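Local coordinates for yncA (Salmonella typhimurium, PDB 3DR6), which is a putative GNAT-family acetyltransferase that probably transfers an acetyl group from acetyl-coenzyme A to an acceptor substrate, at residues 45-48 / 49-53. Residues are numbered along the deposited sequence; the frame is centred on the assembly and turned at random.
Sequences WYEA and RQLLG
The amide of Gln-50 lies stacked on one face of the Tyr-46 ring, the two planes only 1° apart, while the carboxylate of Glu-47 brings OE2 to the ring edge. Gln-50 CG makes a CH-pi contact over the same face, 3.8 Å from the ring centroid; a bend at chi2 (-49°) folds the amide back over the ring. One residue back along the chain, Trp-45 and Arg-49 meet differently. The indole and the guanidinium of Arg-49 are inclined by 63°, with Trp-45 NE1 poised over the centre of one guanidinium face, 3.6 Å from Arg-49 CZ, and Arg-49 CG above the rim of the indole. A water bridges the two, accepting from Trp-45 NE1 at 3.2 Å and, more weakly, from Arg-49 NH2. The pairs thus illustrate i to i+4 packing along a helix, whose backbone ladder runs from Arg-49 N to Trp-45 O through Leu-52 N to Ala-48 O (both 3.1 Å). Gly-53, with positive phi, ends it in a Schellman motif. This last part of helix 39-52 lies at the protein surface, but one side of it faces strand 56-61, where Trp-45, Tyr-46, Arg-49 and Gln-50 all touch Val-56. Hydrogen bonds from Arg-49 NH1 to Ser-70 OG on strand 64-73 and between Tyr-46 OH and Ala-9 O just after strand 5-8 tie the helix to the sheet and to the chain just beyond its first strand.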
ATOM      1  N   TRP C  45      -1.066 -14.112  13.445  1.00 26.69           N
ATOM      2  CA  TRP C  45      -0.198 -13.374  12.524  1.00 26.27           C
ATOM      3  C   TRP C  45       1.067 -14.151  12.165  1.00 26.16           C
ATOM      4  O   TRP C  45       1.457 -14.195  10.993  1.00 25.96           O
ATOM      5  CB  TRP C  45       0.158 -12.004  13.123  1.00 25.71           C
ATOM      6  CG  TRP C  45       1.277 -11.247  12.420  1.00 26.24           C
ATOM      7  CD1 TRP C  45       1.158 -10.431  11.328  1.00 26.64           C
ATOM      8  CD2 TRP C  45       2.664 -11.220  12.790  1.00 25.74           C
ATOM      9  NE1 TRP C  45       2.385  -9.909  10.990  1.00 26.54           N
ATOM     10  CE2 TRP C  45       3.327 -10.368  11.870  1.00 26.05           C
ATOM     11  CE3 TRP C  45       3.415 -11.832  13.809  1.00 25.67           C
ATOM     12  CZ2 TRP C  45       4.713 -10.118  11.930  1.00 24.46           C
ATOM     13  CZ3 TRP C  45       4.802 -11.576  13.873  1.00 25.52           C
ATOM     14  CH2 TRP C  45       5.427 -10.724  12.935  1.00 25.58           C
ATOM     15  N   TYR C  46       1.697 -14.752  13.175  1.00 26.33           N
ATOM     16  CA  TYR C  46       2.901 -15.561  13.000  1.00 26.86           C
ATOM     17  C   TYR C  46       2.643 -16.752  12.072  1.00 27.35           C
ATOM     18  O   TYR C  46       3.413 -16.997  11.137  1.00 26.88           O
ATOM     19  CB  TYR C  46       3.434 -16.043  14.360  1.00 27.08           C
ATOM     20  CG  TYR C  46       4.487 -17.125  14.263  1.00 27.64           C
ATOM     21  CD1 TYR C  46       5.836 -16.807  14.054  1.00 27.24           C
ATOM     22  CD2 TYR C  46       4.135 -18.471  14.376  1.00 27.03           C
ATOM     23  CE1 TYR C  46       6.795 -17.802  13.957  1.00 26.78           C
ATOM     24  CE2 TYR C  46       5.082 -19.467  14.279  1.00 26.73           C
ATOM     25  CZ  TYR C  46       6.406 -19.132  14.064  1.00 27.31           C
ATOM     26  OH  TYR C  46       7.338 -20.138  13.980  1.00 27.99           O
ATOM     27  N   GLU C  47       1.558 -17.484  12.337  1.00 27.76           N
ATOM     28  CA  GLU C  47       1.183 -18.633  11.507  1.00 28.60           C
ATOM     29  C   GLU C  47       0.914 -18.236  10.060  1.00 28.21           C
ATOM     30  O   GLU C  47       1.386 -18.889   9.131  1.00 28.43           O
ATOM     31  CB  GLU C  47      -0.017 -19.373  12.110  1.00 28.62           C
ATOM     32  CG  GLU C  47       0.292 -20.069  13.452  1.00 31.73           C
ATOM     33  CD  GLU C  47       1.306 -21.215  13.330  1.00 35.35           C
ATOM     34  OE1 GLU C  47       1.415 -21.814  12.232  1.00 37.63           O
ATOM     35  OE2 GLU C  47       1.981 -21.526  14.344  1.00 36.99           O
ATOM     36  N   ALA C  48       0.162 -17.161   9.872  1.00 28.57           N
ATOM     37  CA  ALA C  48      -0.078 -16.638   8.542  1.00 28.29           C
ATOM     38  C   ALA C  48       1.234 -16.367   7.795  1.00 28.28           C
ATOM     39  O   ALA C  48       1.359 -16.723   6.614  1.00 28.15           O
ATOM     40  CB  ALA C  48      -0.951 -15.401   8.606  1.00 28.56           C
ATOM     41  N   ARG C  49       2.220 -15.764   8.474  1.00 28.27           N
ATOM     42  CA  ARG C  49       3.534 -15.520   7.850  1.00 28.39           C
ATOM     43  C   ARG C  49       4.210 -16.823   7.461  1.00 28.56           C
ATOM     44  O   ARG C  49       4.730 -16.946   6.345  1.00 28.23           O
ATOM     45  CB  ARG C  49       4.461 -14.686   8.747  1.00 28.26           C
ATOM     46  CG  ARG C  49       4.093 -13.235   8.816  1.00 29.18           C
ATOM     47  CD  ARG C  49       4.347 -12.530   7.488  1.00 30.10           C
ATOM     48  NE  ARG C  49       3.538 -11.332   7.309  1.00 31.12           N
ATOM     49  CZ  ARG C  49       3.898 -10.124   7.736  1.00 32.25           C
ATOM     50  NH1 ARG C  49       5.034  -9.967   8.390  1.00 33.15           N
ATOM     51  NH2 ARG C  49       3.113  -9.070   7.539  1.00 31.71           N
ATOM     52  N   GLN C  50       4.203 -17.792   8.382  1.00 28.67           N
ATOM     53  CA  GLN C  50       4.743 -19.128   8.111  1.00 29.38           C
ATOM     54  C   GLN C  50       4.081 -19.748   6.876  1.00 29.30           C
ATOM     55  O   GLN C  50       4.756 -20.345   6.035  1.00 28.44           O
ATOM     56  CB  GLN C  50       4.582 -20.064   9.322  1.00 30.19           C
ATOM     57  CG  GLN C  50       5.242 -19.572  10.623  1.00 31.32           C
ATOM     58  CD  GLN C  50       6.691 -19.122  10.424  1.00 33.53           C
ATOM     59  OE1 GLN C  50       6.989 -17.915  10.343  1.00 34.80           O
ATOM     60  NE2 GLN C  50       7.594 -20.090  10.327  1.00 32.91           N
ATOM     61  N   LEU C  51       2.762 -19.583   6.775  1.00 29.58           N
ATOM     62  CA  LEU C  51       1.981 -20.097   5.644  1.00 30.35           C
ATOM     63  C   LEU C  51       2.447 -19.479   4.318  1.00 29.72           C
ATOM     64  O   LEU C  51       2.473 -20.151   3.290  1.00 30.01           O
ATOM     65  CB  LEU C  51       0.483 -19.830   5.868  1.00 30.50           C
ATOM     66  CG  LEU C  51      -0.421 -20.718   6.747  1.00 32.13           C
ATOM     67  CD1 LEU C  51       0.277 -21.436   7.935  1.00 34.11           C
ATOM     68  CD2 LEU C  51      -1.623 -19.895   7.252  1.00 31.56           C
ATOM     69  N   LEU C  52       2.824 -18.198   4.351  1.00 29.21           N
ATOM     70  CA  LEU C  52       3.334 -17.498   3.164  1.00 28.33           C
ATOM     71  C   LEU C  52       4.807 -17.812   2.874  1.00 27.38           C
ATOM     72  O   LEU C  52       5.333 -17.435   1.826  1.00 28.59           O
ATOM     73  CB  LEU C  52       3.149 -15.980   3.303  1.00 28.28           C
ATOM     74  CG  LEU C  52       1.757 -15.348   3.271  1.00 29.38           C
ATOM     75  CD1 LEU C  52       1.880 -13.872   3.561  1.00 30.16           C
ATOM     76  CD2 LEU C  52       1.076 -15.550   1.928  1.00 29.56           C
ATOM     77  N   GLY C  53       5.475 -18.505   3.796  1.00 26.32           N
ATOM     78  CA  GLY C  53       6.921 -18.720   3.702  1.00 24.55           C
ATOM     79  C   GLY C  53       7.739 -17.468   4.053  1.00 23.42           C
ATOM     80  O   GLY C  53       8.916 -17.373   3.705  1.00 23.03           O
TER
HETATM   81  O   HOH W   1       2.588  -6.974   9.688  1.00 43.66           O